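Local coordinates for protein putative translation initiation inhibitor (Salmonella typhimurium, PDB 3GTZ) that is of unknown function but belongs to the RutC (YjgF-like) family and may act as a translation initiation inhibitor, at residues 65-70 with 94-99. Numbering follows the deposited sequence.
Sequences ATIFLS and RCTVQA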
ATOM      1  N   ALA A  65       8.401   1.203  -3.029  1.00 44.59           N
ATOM      2  CA  ALA A  65       8.003   0.156  -3.990  1.00 45.00           C
ATOM      3  C   ALA A  65       7.542  -1.095  -3.255  1.00 45.39           C
ATOM      4  O   ALA A  65       8.173  -1.546  -2.320  1.00 46.51           O
ATOM      5  CB  ALA A  65       9.155  -0.195  -4.943  1.00 44.06           C
ATOM      6  N   THR A  66       6.428  -1.650  -3.676  1.00 46.41           N
ATOM      7  CA  THR A  66       5.926  -2.876  -3.114  1.00 47.07           C
ATOM      8  C   THR A  66       5.795  -3.850  -4.249  1.00 47.18           C
ATOM      9  O   THR A  66       5.142  -3.561  -5.235  1.00 47.69           O
ATOM     10  CB  THR A  66       4.588  -2.649  -2.451  1.00 47.62           C
ATOM     11  OG1 THR A  66       4.712  -1.523  -1.567  1.00 50.05           O
ATOM     12  CG2 THR A  66       4.133  -3.884  -1.645  1.00 48.99           C
ATOM     13  N   ILE A  67       6.471  -4.983  -4.120  1.00 47.79           N
ATOM     14  CA  ILE A  67       6.508  -6.024  -5.131  1.00 48.04           C
ATOM     15  C   ILE A  67       5.655  -7.195  -4.652  1.00 48.31           C
ATOM     16  O   ILE A  67       5.888  -7.730  -3.582  1.00 47.85           O
ATOM     17  CB  ILE A  67       7.957  -6.495  -5.344  1.00 47.69           C
ATOM     18  CG1 ILE A  67       8.848  -5.301  -5.723  1.00 49.69           C
ATOM     19  CG2 ILE A  67       8.036  -7.512  -6.421  1.00 47.36           C
ATOM     20  CD1 ILE A  67      10.286  -5.703  -6.125  1.00 49.34           C
ATOM     21  N   PHE A  68       4.650  -7.563  -5.434  1.00 49.15           N
ATOM     22  CA  PHE A  68       3.824  -8.724  -5.145  1.00 49.56           C
ATOM     23  C   PHE A  68       4.223  -9.829  -6.104  1.00 50.15           C
ATOM     24  O   PHE A  68       4.252  -9.632  -7.298  1.00 49.67           O
ATOM     25  CB  PHE A  68       2.355  -8.402  -5.312  1.00 49.77           C
ATOM     26  CG  PHE A  68       1.829  -7.396  -4.329  1.00 49.50           C
ATOM     27  CD1 PHE A  68       1.485  -7.776  -3.063  1.00 50.30           C
ATOM     28  CD2 PHE A  68       1.674  -6.060  -4.688  1.00 52.18           C
ATOM     29  CE1 PHE A  68       0.987  -6.849  -2.135  1.00 51.95           C
ATOM     30  CE2 PHE A  68       1.172  -5.116  -3.775  1.00 52.74           C
ATOM     31  CZ  PHE A  68       0.829  -5.513  -2.494  1.00 51.47           C
ATOM     32  N   LEU A  69       4.575 -10.988  -5.563  1.00 51.69           N
ATOM     33  CA  LEU A  69       4.909 -12.170  -6.375  1.00 51.96           C
ATOM     34  C   LEU A  69       3.838 -13.196  -6.151  1.00 52.34           C
ATOM     35  O   LEU A  69       3.393 -13.361  -5.031  1.00 52.26           O
ATOM     36  CB  LEU A  69       6.244 -12.754  -5.923  1.00 51.42           C
ATOM     37  CG  LEU A  69       7.488 -11.904  -6.164  1.00 52.01           C
ATOM     38  CD1 LEU A  69       8.574 -12.336  -5.226  1.00 51.49           C
ATOM     39  CD2 LEU A  69       7.969 -11.953  -7.626  1.00 50.50           C
ATOM     40  N   SER A  70       3.451 -13.909  -7.191  1.00 53.15           N
ATOM     41  CA  SER A  70       2.501 -15.000  -7.042  1.00 54.62           C
ATOM     42  C   SER A  70       3.091 -16.267  -6.376  1.00 56.04           C
ATOM     43  O   SER A  70       2.350 -17.087  -5.824  1.00 55.80           O
ATOM     44  CB  SER A  70       1.884 -15.343  -8.400  1.00 54.55           C
ATOM     45  OG  SER A  70       2.832 -15.907  -9.260  1.00 56.55           O
ATOM     46  N   ARG A  94      11.677  -0.578   0.001  1.00 53.51           N
ATOM     47  CA  ARG A  94      11.248  -1.718  -0.776  1.00 55.88           C
ATOM     48  C   ARG A  94      10.634  -2.731   0.136  1.00 56.91           C
ATOM     49  O   ARG A  94      11.020  -2.881   1.290  1.00 57.67           O
ATOM     50  CB  ARG A  94      12.416  -2.360  -1.539  1.00 56.61           C
ATOM     51  CG  ARG A  94      12.043  -3.707  -2.166  1.00 59.49           C
ATOM     52  CD  ARG A  94      12.766  -3.966  -3.421  1.00 65.32           C
ATOM     53  NE  ARG A  94      13.990  -4.709  -3.215  1.00 66.45           N
ATOM     54  CZ  ARG A  94      14.101  -6.026  -3.315  1.00 69.16           C
ATOM     55  NH1 ARG A  94      13.055  -6.776  -3.590  1.00 69.87           N
ATOM     56  NH2 ARG A  94      15.281  -6.601  -3.103  1.00 72.15           N
ATOM     57  N   CYS A  95       9.698  -3.463  -0.418  1.00 57.76           N
ATOM     58  CA  CYS A  95       8.924  -4.361   0.349  1.00 58.50           C
ATOM     59  C   CYS A  95       8.378  -5.416  -0.636  1.00 57.42           C
ATOM     60  O   CYS A  95       7.723  -5.075  -1.628  1.00 57.06           O
ATOM     61  CB  CYS A  95       7.860  -3.488   0.996  1.00 59.45           C
ATOM     62  SG  CYS A  95       6.459  -4.302   1.448  1.00 65.93           S
ATOM     63  N   THR A  96       8.722  -6.679  -0.388  1.00 55.73           N
ATOM     64  CA  THR A  96       8.314  -7.782  -1.230  1.00 55.10           C
ATOM     65  C   THR A  96       7.487  -8.789  -0.449  1.00 53.92           C
ATOM     66  O   THR A  96       7.916  -9.251   0.603  1.00 53.69           O
ATOM     67  CB  THR A  96       9.533  -8.509  -1.783  1.00 55.09           C
ATOM     68  OG1 THR A  96      10.464  -7.546  -2.283  1.00 57.73           O
ATOM     69  CG2 THR A  96       9.144  -9.407  -2.908  1.00 54.09           C
ATOM     70  N   VAL A  97       6.312  -9.128  -0.974  1.00 52.68           N
ATOM     71  CA  VAL A  97       5.449 -10.144  -0.388  1.00 51.69           C
ATOM     72  C   VAL A  97       4.824 -11.011  -1.457  1.00 51.10           C
ATOM     73  O   VAL A  97       4.689 -10.584  -2.592  1.00 50.97           O
ATOM     74  CB  VAL A  97       4.308  -9.516   0.395  1.00 51.77           C
ATOM     75  CG1 VAL A  97       4.856  -8.581   1.455  1.00 50.82           C
ATOM     76  CG2 VAL A  97       3.318  -8.799  -0.560  1.00 50.28           C
ATOM     77  N   GLN A  98       4.402 -12.218  -1.077  1.00 50.87           N
ATOM     78  CA  GLN A  98       3.782 -13.163  -2.012  1.00 50.37           C
ATOM     79  C   GLN A  98       2.297 -13.149  -1.810  1.00 50.21           C
ATOM     80  O   GLN A  98       1.842 -13.230  -0.717  1.00 50.06           O
ATOM     81  CB  GLN A  98       4.306 -14.567  -1.783  1.00 50.43           C
ATOM     82  CG  GLN A  98       3.758 -15.592  -2.746  1.00 50.10           C
ATOM     83  CD  GLN A  98       2.474 -16.211  -2.267  1.00 51.12           C
ATOM     84  OE1 GLN A  98       2.272 -16.378  -1.080  1.00 52.88           O
ATOM     85  NE2 GLN A  98       1.605 -16.564  -3.190  1.00 52.85           N
ATOM     86  N   ALA A  99       1.541 -13.036  -2.880  1.00 51.01           N
ATOM     87  CA  ALA A  99       0.100 -12.912  -2.792  1.00 51.34           C
ATOM     88  C   ALA A  99      -0.535 -13.404  -4.084  1.00 51.76           C
ATOM     89  O   ALA A  99       0.155 -13.651  -5.074  1.00 51.77           O
ATOM     90  CB  ALA A  99      -0.278 -11.483  -2.517  1.00 50.99           C
TER
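Ile-67 and Val-97 lie at the middle of a parallel strand pair, the two strands of a beta-alpha-beta crossover in the YjgF-like fold. Strand 62-69 runs beside strand 93-98, the outermost strand on this side of the chain's own sheet, and helix 75-85 links them. Both backbone polar atoms of Ile-67 bond to strand 93-98: its N donates to Cys-95 O (2.8 Å) and its O accepts from Val-97 N (3.0 Å). Leu-69 repeats the pattern with Val-97 O and Ala-99 N.

Ile-67, Leu-69, Arg-94 and Thr-96 share the face under helix 75-85. Leu-69 CD1 meets Thr-96 CG2 at 3.8 Å, and both Ile-67 and Thr-96 touch Met-78. The bent Arg-94 side chain crosses Ile-67 at a slant, with NH1 3.9 Å from Ile-67 CD1. Its NH2 bonds to Asn-79, and its guanidinium makes a cation-pi contact with Trp-82.

The face of Thr-66, Phe-68, Cys-95 and Val-97 turns to the neighbouring subunits of the trimer. Phe-68 and Val-97 lie side by side, and Val-97 CG2 comes within 3.3 Å of Phe-68 CD1, approaching the ring obliquely. Phe-68 also packs on Cys-95 of a neighbouring subunit. At the far end, Gln-98 bends at chi2 (-88°), and its NE2 donates to Ser-70 O at 2.8 Å from above the carbonyl plane.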